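Local coordinates for protein polysaccharide deacetylase (Ammonifex degensii, PDB 4WCJ) that probably removes N-acetyl groups from poly-beta-1,6-N-acetyl-D-glucosamine as a zinc-dependent, family 4 carbohydrate esterase, at residues F97-L102 with G155-D160; L120-A125 with L226-R231; R180-D185 with R202-P207. All coordinates share one frame; numbering follows the deposited sequence.

Interaction 1. Residues F97-L102 with G155-D160; sequences FDDGDL and GLHTYD. With ZN (zinc ion), chain B.
His157 reaches across to Asp98 and Asp99 because its CG stands anti to the backbone N (chi1 -159°), which sends the imidazole out to the zinc ion. Both aspartates instead turn CG anti to the carbonyl carbon; this brings Asp99 OD1 back to the metal, although its CB starts out pointing away from His157. NE2 of His157 binds the zinc at 2.1 Å and OD1 of Asp99 at 2.2 Å; His162 and two waters complete five donors. This Asp-His-His site is characteristic of the NodB-type domain, whose Asp-Asp-Gly and His-Thr...His signatures supply Asp99, His157 and His162. Carboxylate and imidazole of Asp99 and His157 lie nearly coplanar, 27° apart, with OD1 at the ring edge 3.0 Å from CD2 of His157: neighbouring ligands of one ion, with no hydrogen bond between them. Asp98 sets CG over one face of the imidazole, offset toward the rim, with OD2 3.4 Å from CE1 of His157. That same OD2 accepts a hydrogen bond of 2.8 Å from the first zinc-bound water and forms a salt bridge with Arg245, so Asp98 sits in the second shell. The other water donates to Asp99 OD2 at 2.7 Å, so that one oxygen of this carboxylate holds the metal and the other a metal-bound water. Replacing Asp98 by an alanine would probably cost Arg245 this salt bridge and leave the first water without the acceptor that orients it. ND1 of His157 bonds to the carbonyl O of Ala205, which fixes the rotation of the ring. Strand 119-123 runs between strands 91-99 and 152-156, Asp98 pairs through its backbone with Tyr42, and Leu156 packs outward on Thr190 and Leu193 of helix 179-197.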
loop_
_atom_site.group_PDB
_atom_site.type_symbol
_atom_site.label_atom_id
_atom_site.label_comp_id
_atom_site.label_asym_id
_atom_site.label_seq_id
_atom_site.Cartn_x
_atom_site.Cartn_y
_atom_site.Cartn_z
ATOM N N PHE A 97 -0.260 -1.378 -3.497
ATOM C CA PHE A 97 1.052 -1.430 -4.132
ATOM C C PHE A 97 1.979 -0.391 -3.523
ATOM O O PHE A 97 1.556 0.746 -3.301
ATOM C CB PHE A 97 0.948 -1.171 -5.637
ATOM C CG PHE A 97 0.444 -2.339 -6.421
ATOM C CD1 PHE A 97 -0.897 -2.656 -6.428
ATOM C CD2 PHE A 97 1.323 -3.120 -7.153
ATOM C CE1 PHE A 97 -1.362 -3.729 -7.156
ATOM C CE2 PHE A 97 0.863 -4.198 -7.882
ATOM C CZ PHE A 97 -0.476 -4.507 -7.878
ATOM N N ASP A 98 3.233 -0.771 -3.280
ATOM C CA ASP A 98 4.269 0.156 -2.792
ATOM C C ASP A 98 5.307 0.513 -3.845
ATOM O O ASP A 98 5.791 -0.370 -4.532
ATOM C CB ASP A 98 5.020 -0.438 -1.596
ATOM C CG ASP A 98 4.224 -0.378 -0.311
ATOM O OD1 ASP A 98 3.042 0.037 -0.345
ATOM O OD2 ASP A 98 4.788 -0.764 0.734
ATOM N N ASP A 99 5.616 1.812 -3.920
ATOM C CA ASP A 99 6.808 2.451 -4.525
ATOM C C ASP A 99 6.467 3.376 -5.701
ATOM O O ASP A 99 6.764 4.574 -5.655
ATOM C CB ASP A 99 7.868 1.438 -4.977
ATOM C CG ASP A 99 8.527 0.737 -3.805
ATOM O OD1 ASP A 99 8.232 1.126 -2.667
ATOM O OD2 ASP A 99 9.319 -0.203 -4.024
ATOM N N GLY A 100 5.856 2.827 -6.747
ATOM C CA GLY A 100 5.505 3.633 -7.901
ATOM C C GLY A 100 5.938 2.999 -9.212
ATOM O O GLY A 100 5.986 3.672 -10.246
ATOM N N ASP A 101 6.254 1.705 -9.175
ATOM C CA ASP A 101 6.801 1.038 -10.354
ATOM C C ASP A 101 5.897 1.175 -11.583
ATOM O O ASP A 101 4.678 1.098 -11.476
ATOM C CB ASP A 101 7.052 -0.439 -10.073
ATOM C CG ASP A 101 7.944 -1.077 -11.117
ATOM O OD1 ASP A 101 9.176 -0.864 -11.055
ATOM O OD2 ASP A 101 7.430 -1.788 -12.004
ATOM N N LEU A 102 6.514 1.375 -12.746
ATOM C CA LEU A 102 5.784 1.492 -14.003
ATOM C C LEU A 102 4.888 0.285 -14.264
ATOM O O LEU A 102 3.843 0.409 -14.898
ATOM C CB LEU A 102 6.762 1.673 -15.167
ATOM C CG LEU A 102 6.146 1.788 -16.561
ATOM C CD1 LEU A 102 5.129 2.931 -16.611
ATOM C CD2 LEU A 102 7.227 1.966 -17.617
ATOM N N GLY A 155 -1.516 6.992 -1.953
ATOM C CA GLY A 155 -1.032 7.309 -0.620
ATOM C C GLY A 155 0.442 7.662 -0.696
ATOM O O GLY A 155 1.046 7.582 -1.763
ATOM N N LEU A 156 1.017 8.069 0.434
ATOM C CA LEU A 156 2.419 8.489 0.460
ATOM C C LEU A 156 3.333 7.395 1.039
ATOM O O LEU A 156 2.992 6.741 2.024
ATOM C CB LEU A 156 2.559 9.791 1.260
ATOM C CG LEU A 156 3.944 10.456 1.312
ATOM C CD1 LEU A 156 4.390 10.957 -0.055
ATOM C CD2 LEU A 156 3.954 11.595 2.332
ATOM N N HIS A 157 4.492 7.224 0.407
ATOM C CA HIS A 157 5.495 6.220 0.759
ATOM C C HIS A 157 6.807 6.984 0.979
ATOM O O HIS A 157 7.843 6.628 0.439
ATOM C CB HIS A 157 5.609 5.180 -0.371
ATOM C CG HIS A 157 6.206 3.860 0.027
ATOM N ND1 HIS A 157 5.954 3.248 1.237
ATOM C CD2 HIS A 157 7.012 3.010 -0.659
ATOM C CE1 HIS A 157 6.593 2.093 1.288
ATOM N NE2 HIS A 157 7.240 1.922 0.148
ATOM N N THR A 158 6.723 8.036 1.801
ATOM C CA THR A 158 7.700 9.144 1.896
ATOM C C THR A 158 7.818 9.924 0.586
ATOM O O THR A 158 7.359 9.470 -0.468
ATOM C CB THR A 158 9.147 8.695 2.325
ATOM O OG1 THR A 158 9.849 8.118 1.212
ATOM C CG2 THR A 158 9.109 7.728 3.489
ATOM N N TYR A 159 8.409 11.117 0.667
ATOM C CA TYR A 159 8.796 11.860 -0.535
ATOM C C TYR A 159 10.083 11.291 -1.142
ATOM O O TYR A 159 10.128 10.914 -2.321
ATOM C CB TYR A 159 8.992 13.352 -0.227
ATOM C CG TYR A 159 9.389 14.166 -1.447
ATOM C CD1 TYR A 159 8.428 14.641 -2.329
ATOM C CD2 TYR A 159 10.722 14.449 -1.719
ATOM C CE1 TYR A 159 8.785 15.374 -3.446
ATOM C CE2 TYR A 159 11.084 15.186 -2.839
ATOM C CZ TYR A 159 10.107 15.640 -3.696
ATOM O OH TYR A 159 10.456 16.369 -4.810
ATOM N N ASP A 160 11.141 11.253 -0.345
ATOM C CA ASP A 160 12.406 10.677 -0.806
ATOM C C ASP A 160 13.245 10.205 0.377
ATOM O O ASP A 160 14.380 10.654 0.585
ATOM C CB ASP A 160 13.176 11.691 -1.658
ATOM C CG ASP A 160 14.395 11.085 -2.344
ATOM O OD1 ASP A 160 14.410 9.856 -2.591
ATOM O OD2 ASP A 160 15.341 11.847 -2.632
HETATM ZN ZN ZN B . 8.626 0.491 -0.635
HETATM O O HOH W 1 7.492 -1.355 0.150
HETATM O O HOH W 2 9.728 -1.249 -1.520
#

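Interaction 2. Residues L120-A125 with L226-R231; sequences LFFVIA and LVFTLR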
loop_
_atom_site.group_PDB
_atom_site.type_symbol
_atom_site.label_atom_id
_atom_site.label_comp_id
_atom_site.label_asym_id
_atom_site.label_seq_id
_atom_site.Cartn_x
_atom_site.Cartn_y
_atom_site.Cartn_z
ATOM N N LEU A 120 -4.940 0.748 -3.437
ATOM C CA LEU A 120 -4.227 1.878 -2.874
ATOM C C LEU A 120 -2.781 1.827 -3.370
ATOM O O LEU A 120 -2.093 0.823 -3.192
ATOM C CB LEU A 120 -4.278 1.851 -1.340
ATOM C CG LEU A 120 -4.474 3.179 -0.596
ATOM C CD1 LEU A 120 -4.615 2.964 0.922
ATOM C CD2 LEU A 120 -3.366 4.166 -0.905
ATOM N N PHE A 121 -2.327 2.912 -3.985
ATOM C CA PHE A 121 -0.985 2.993 -4.561
ATOM C C PHE A 121 -0.134 3.945 -3.728
ATOM O O PHE A 121 -0.311 5.172 -3.827
ATOM C CB PHE A 121 -1.081 3.486 -6.008
ATOM C CG PHE A 121 0.142 3.211 -6.854
ATOM C CD1 PHE A 121 1.164 2.374 -6.411
ATOM C CD2 PHE A 121 0.272 3.830 -8.100
ATOM C CE1 PHE A 121 2.282 2.136 -7.213
ATOM C CE2 PHE A 121 1.393 3.599 -8.892
ATOM C CZ PHE A 121 2.383 2.750 -8.456
ATOM N N PHE A 122 0.768 3.393 -2.919
ATOM C CA PHE A 122 1.652 4.203 -2.091
ATOM C C PHE A 122 2.894 4.600 -2.879
ATOM O O PHE A 122 3.756 3.766 -3.118
ATOM C CB PHE A 122 2.066 3.436 -0.833
ATOM C CG PHE A 122 0.923 3.096 0.093
ATOM C CD1 PHE A 122 0.445 4.033 1.001
ATOM C CD2 PHE A 122 0.342 1.834 0.073
ATOM C CE1 PHE A 122 -0.589 3.707 1.870
ATOM C CE2 PHE A 122 -0.696 1.509 0.938
ATOM C CZ PHE A 122 -1.158 2.447 1.835
ATOM N N VAL A 123 2.999 5.862 -3.275
ATOM C CA VAL A 123 4.125 6.266 -4.101
ATOM C C VAL A 123 5.203 7.050 -3.354
ATOM O O VAL A 123 4.924 7.801 -2.417
ATOM C CB VAL A 123 3.646 7.088 -5.317
ATOM C CG1 VAL A 123 2.592 6.297 -6.097
ATOM C CG2 VAL A 123 3.058 8.450 -4.906
ATOM N N ILE A 124 6.442 6.825 -3.766
ATOM C CA ILE A 124 7.577 7.634 -3.353
ATOM C C ILE A 124 7.508 8.902 -4.184
ATOM O O ILE A 124 7.977 8.941 -5.324
ATOM C CB ILE A 124 8.909 6.928 -3.575
ATOM C CG1 ILE A 124 8.876 5.528 -2.960
ATOM C CG2 ILE A 124 10.031 7.750 -2.968
ATOM C CD1 ILE A 124 9.996 4.655 -3.410
ATOM N N ALA A 125 6.886 9.940 -3.629
ATOM C CA ALA A 125 6.445 11.065 -4.450
ATOM C C ALA A 125 7.593 11.751 -5.170
ATOM O O ALA A 125 7.410 12.248 -6.278
ATOM C CB ALA A 125 5.661 12.083 -3.591
ATOM N N LEU A 226 -4.796 6.651 8.212
ATOM C CA LEU A 226 -4.319 5.276 8.291
ATOM C C LEU A 226 -2.836 5.202 8.008
ATOM O O LEU A 226 -2.328 5.866 7.098
ATOM C CB LEU A 226 -5.061 4.364 7.316
ATOM C CG LEU A 226 -6.550 4.125 7.555
ATOM C CD1 LEU A 226 -7.133 3.351 6.381
ATOM C CD2 LEU A 226 -6.816 3.399 8.879
ATOM N N VAL A 227 -2.168 4.367 8.791
ATOM C CA VAL A 227 -0.738 4.129 8.686
ATOM C C VAL A 227 -0.541 2.634 8.461
ATOM O O VAL A 227 -0.964 1.817 9.280
ATOM C CB VAL A 227 -0.002 4.598 9.950
ATOM C CG1 VAL A 227 1.489 4.307 9.841
ATOM C CG2 VAL A 227 -0.267 6.091 10.195
ATOM N N PHE A 228 0.061 2.276 7.333
ATOM C CA PHE A 228 0.164 0.874 6.931
ATOM C C PHE A 228 1.541 0.280 7.178
ATOM O O PHE A 228 2.557 0.888 6.839
ATOM C CB PHE A 228 -0.166 0.715 5.454
ATOM C CG PHE A 228 -1.599 0.997 5.113
ATOM C CD1 PHE A 228 -2.076 2.301 5.072
ATOM C CD2 PHE A 228 -2.462 -0.038 4.809
ATOM C CE1 PHE A 228 -3.394 2.565 4.741
ATOM C CE2 PHE A 228 -3.782 0.215 4.473
ATOM C CZ PHE A 228 -4.246 1.522 4.441
ATOM N N THR A 229 1.547 -0.919 7.750
ATOM C CA THR A 229 2.767 -1.645 8.081
ATOM C C THR A 229 2.836 -2.948 7.294
ATOM O O THR A 229 1.942 -3.241 6.512
ATOM C CB THR A 229 2.825 -1.961 9.584
ATOM O OG1 THR A 229 1.890 -3.003 9.902
ATOM C CG2 THR A 229 2.479 -0.734 10.421
ATOM N N LEU A 230 3.885 -3.740 7.527
ATOM C CA LEU A 230 3.981 -5.082 6.945
ATOM C C LEU A 230 3.839 -6.147 8.038
ATOM O O LEU A 230 4.439 -7.225 7.968
ATOM C CB LEU A 230 5.301 -5.256 6.183
ATOM C CG LEU A 230 5.403 -4.448 4.886
ATOM C CD1 LEU A 230 6.786 -4.555 4.255
ATOM C CD2 LEU A 230 4.312 -4.874 3.899
ATOM N N ARG A 231 3.046 -5.830 9.057
ATOM C CA ARG A 231 2.660 -6.808 10.068
ATOM C C ARG A 231 1.513 -7.646 9.516
ATOM O O ARG A 231 0.393 -7.158 9.380
ATOM C CB ARG A 231 2.256 -6.119 11.379
ATOM C CG ARG A 231 2.187 -7.055 12.573
ATOM C CD ARG A 231 1.934 -6.303 13.878
ATOM N NE ARG A 231 3.040 -5.425 14.265
ATOM C CZ ARG A 231 3.096 -4.767 15.422
ATOM N NH1 ARG A 231 2.114 -4.889 16.305
ATOM N NH2 ARG A 231 4.133 -3.987 15.699
#
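Phe122 and Phe228 meet in an edge-to-face aromatic pair, with ring centroids 5.0 Å apart and planes at 60°. The edge of Phe122 does the touching: its CZ stands over one face of the Phe228 ring, displaced toward the rim, and comes to 3.4 Å from CD1 of Phe228. In both residues CG stands beside the backbone N, anti to the carbonyl carbon, and from that position both rings point into the space between the strands and cross at about a right angle. The aliphatic part comes from Leu120, whose CD1 lies 3.8 Å from CZ of Phe228, while its other methyl, CD2, covers a face of the Phe122 ring. Away from the rings, Thr229 OG1 accepts from the backbone N of Arg231 at 3.2 Å, an ST turn. No hydrogen bond crosses between the segments. The strands 119-123 and 226-229 face each other across the interior of the beta/alpha barrel, where Tyr203, Ala205, Val243 and Arg245 pack around them. With hydrocarbon alone bridging the two sides, the join rests on the shape and close fit of three buried side chains.

Interaction 3. Residues R180-D185 with R202-P207; sequences RLFAED and RYFAYP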
loop_
_atom_site.group_PDB
_atom_site.type_symbol
_atom_site.label_atom_id
_atom_site.label_comp_id
_atom_site.label_asym_id
_atom_site.label_seq_id
_atom_site.Cartn_x
_atom_site.Cartn_y
_atom_site.Cartn_z
ATOM N N ARG A 180 13.038 15.259 12.737
ATOM C CA ARG A 180 12.808 16.499 12.003
ATOM C C ARG A 180 12.782 16.237 10.498
ATOM O O ARG A 180 11.856 16.662 9.800
ATOM C CB ARG A 180 13.889 17.524 12.349
ATOM C CG ARG A 180 13.856 18.812 11.537
ATOM C CD ARG A 180 14.997 19.718 11.982
ATOM N NE ARG A 180 15.140 20.920 11.164
ATOM C CZ ARG A 180 16.041 21.870 11.397
ATOM N NH1 ARG A 180 16.109 22.935 10.609
ATOM N NH2 ARG A 180 16.875 21.757 12.426
ATOM N N LEU A 181 13.800 15.530 10.013
ATOM C CA LEU A 181 13.907 15.175 8.602
ATOM C C LEU A 181 12.683 14.397 8.140
ATOM O O LEU A 181 12.197 14.591 7.020
ATOM C CB LEU A 181 15.181 14.359 8.350
ATOM C CG LEU A 181 15.315 13.687 6.977
ATOM C CD1 LEU A 181 15.406 14.724 5.861
ATOM C CD2 LEU A 181 16.504 12.725 6.924
ATOM N N PHE A 182 12.182 13.518 9.003
ATOM C CA PHE A 182 11.012 12.719 8.646
ATOM C C PHE A 182 9.766 13.583 8.532
ATOM O O PHE A 182 8.921 13.369 7.658
ATOM C CB PHE A 182 10.769 11.608 9.666
ATOM C CG PHE A 182 9.559 10.773 9.360
ATOM C CD1 PHE A 182 9.616 9.790 8.382
ATOM C CD2 PHE A 182 8.365 10.977 10.033
ATOM C CE1 PHE A 182 8.506 9.021 8.085
ATOM C CE2 PHE A 182 7.257 10.215 9.748
ATOM C CZ PHE A 182 7.321 9.234 8.762
ATOM N N ALA A 183 9.654 14.555 9.431
ATOM C CA ALA A 183 8.510 15.451 9.434
ATOM C C ALA A 183 8.510 16.311 8.174
ATOM O O ALA A 183 7.466 16.504 7.550
ATOM C CB ALA A 183 8.514 16.319 10.676
ATOM N N GLU A 184 9.685 16.816 7.805
ATOM C CA GLU A 184 9.805 17.717 6.663
ATOM C C GLU A 184 9.535 16.970 5.361
ATOM O O GLU A 184 8.848 17.476 4.470
ATOM C CB GLU A 184 11.187 18.372 6.640
ATOM C CG GLU A 184 11.280 19.587 7.563
ATOM C CD GLU A 184 12.686 19.850 8.078
ATOM O OE1 GLU A 184 13.577 18.993 7.871
ATOM O OE2 GLU A 184 12.892 20.920 8.698
ATOM N N ASP A 185 10.069 15.758 5.272
ATOM C CA ASP A 185 9.865 14.909 4.102
ATOM C C ASP A 185 8.395 14.559 3.922
ATOM O O ASP A 185 7.866 14.590 2.811
ATOM C CB ASP A 185 10.698 13.637 4.239
ATOM C CG ASP A 185 10.538 12.700 3.066
ATOM O OD1 ASP A 185 9.614 11.862 3.107
ATOM O OD2 ASP A 185 11.346 12.793 2.119
ATOM N N ARG A 202 -4.743 10.896 2.774
ATOM C CA ARG A 202 -5.164 10.281 4.036
ATOM C C ARG A 202 -4.272 9.117 4.490
ATOM O O ARG A 202 -4.226 8.782 5.685
ATOM C CB ARG A 202 -6.610 9.787 3.914
ATOM C CG ARG A 202 -7.629 10.885 3.673
ATOM C CD ARG A 202 -9.054 10.335 3.609
ATOM N NE ARG A 202 -9.619 10.045 4.925
ATOM C CZ ARG A 202 -10.109 10.968 5.749
ATOM N NH1 ARG A 202 -10.620 10.617 6.924
ATOM N NH2 ARG A 202 -10.087 12.250 5.402
ATOM N N TYR A 203 -3.544 8.503 3.556
ATOM C CA TYR A 203 -2.924 7.212 3.844
ATOM C C TYR A 203 -1.413 7.186 3.662
ATOM O O TYR A 203 -0.890 7.708 2.679
ATOM C CB TYR A 203 -3.567 6.143 2.961
ATOM C CG TYR A 203 -5.072 6.201 3.020
ATOM C CD1 TYR A 203 -5.727 6.201 4.240
ATOM C CD2 TYR A 203 -5.837 6.283 1.865
ATOM C CE1 TYR A 203 -7.105 6.271 4.319
ATOM C CE2 TYR A 203 -7.210 6.350 1.933
ATOM C CZ TYR A 203 -7.841 6.343 3.162
ATOM O OH TYR A 203 -9.224 6.418 3.224
ATOM N N PHE A 204 -0.721 6.535 4.598
ATOM C CA PHE A 204 0.736 6.446 4.563
ATOM C C PHE A 204 1.209 5.010 4.772
ATOM O O PHE A 204 0.643 4.277 5.584
ATOM C CB PHE A 204 1.349 7.356 5.642
ATOM C CG PHE A 204 2.855 7.438 5.593
ATOM C CD1 PHE A 204 3.648 6.487 6.232
ATOM C CD2 PHE A 204 3.477 8.490 4.944
ATOM C CE1 PHE A 204 5.019 6.573 6.189
ATOM C CE2 PHE A 204 4.856 8.578 4.903
ATOM C CZ PHE A 204 5.625 7.623 5.517
ATOM N N ALA A 205 2.250 4.620 4.038
ATOM C CA ALA A 205 2.887 3.309 4.213
ATOM C C ALA A 205 4.369 3.481 4.499
ATOM O O ALA A 205 5.080 4.165 3.757
ATOM C CB ALA A 205 2.688 2.437 2.984
ATOM N N TYR A 206 4.830 2.863 5.582
ATOM C CA TYR A 206 6.245 2.905 5.943
ATOM C C TYR A 206 7.088 2.079 4.987
ATOM O O TYR A 206 6.812 0.895 4.792
ATOM C CB TYR A 206 6.467 2.372 7.357
ATOM C CG TYR A 206 6.074 3.292 8.496
ATOM C CD1 TYR A 206 6.702 4.521 8.675
ATOM C CD2 TYR A 206 5.105 2.913 9.416
ATOM C CE1 TYR A 206 6.355 5.357 9.721
ATOM C CE2 TYR A 206 4.758 3.745 10.472
ATOM C CZ TYR A 206 5.385 4.965 10.618
ATOM O OH TYR A 206 5.047 5.787 11.674
ATOM N N PRO A 207 8.127 2.691 4.405
ATOM C CA PRO A 207 9.113 1.870 3.699
ATOM C C PRO A 207 9.747 0.891 4.681
ATOM O O PRO A 207 10.014 1.266 5.833
ATOM C CB PRO A 207 10.126 2.892 3.181
ATOM C CG PRO A 207 9.373 4.195 3.155
ATOM C CD PRO A 207 8.443 4.125 4.338
#
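The rings of Phe182 and Phe204 meet obliquely, with planes 78° apart and centroids 6.0 Å from each other, an arrangement that is neither a stack nor an edge-to-face pair. The Tyr206 ring also approaches Phe182 obliquely. Farther along, CB of Arg202 lies over the centre of one face of the Tyr203 ring. The setting is a beta-alpha-beta crossover of the beta/alpha barrel: helix 179-197 follows strand 152-156 and leads to strand 203-205, whose Tyr203 and Ala205 both bond through the backbone to Leu156. Phe182 is the residue by which segment 180-185 touches the strand. Its CG is anti to the backbone N (chi1 179°), which carries the ring off the helix toward the barrel; Phe204 uses the same kind of rotamer and comes from the opposite direction. CZ of Phe182 lies 4.0 Å from CZ of Phe204 and 4.1 Å from CE1 of Tyr206, so one ring corner is shared between two aromatic neighbours. Helix 213-221 closes this apolar layer, with Thr215 and Ile218 against Phe182 and Leu219 against Phe204 and Tyr206. On the outer side of the helix, Arg180, itself poorly ordered, makes a weak hydrogen bond of 3.3 Å from NE to Glu184 OE2, part of a salt bridge. Tyr206 adds a polar end to the cluster: its OH is hydrogen-bonded to both Asp216 OD1 and Thr215 OG1.

How the interactions relate
The three contacts are stitched together by the sheet of the barrel and gather round the zinc site of interaction 1. Strands 91-99 and 119-123 are neighbours in that sheet, so interactions 1 and 2 join through the backbone, Phe97 O lying 2.8 Å from Phe122 N; the side chain of Phe122 comes within about 4 Å of that of His157 and about 7 Å of the zinc, nearest atoms. Interaction 3 touches interaction 1 through Asp185 OD1, 2.8 Å from Tyr159 N. It joins interaction 2 where Phe228 N meets Phe204 O at 2.7 Å. Interaction 2 is the most central, interaction 1 sits beside it at the metal, and interaction 3 lies farthest out, at the helix layer.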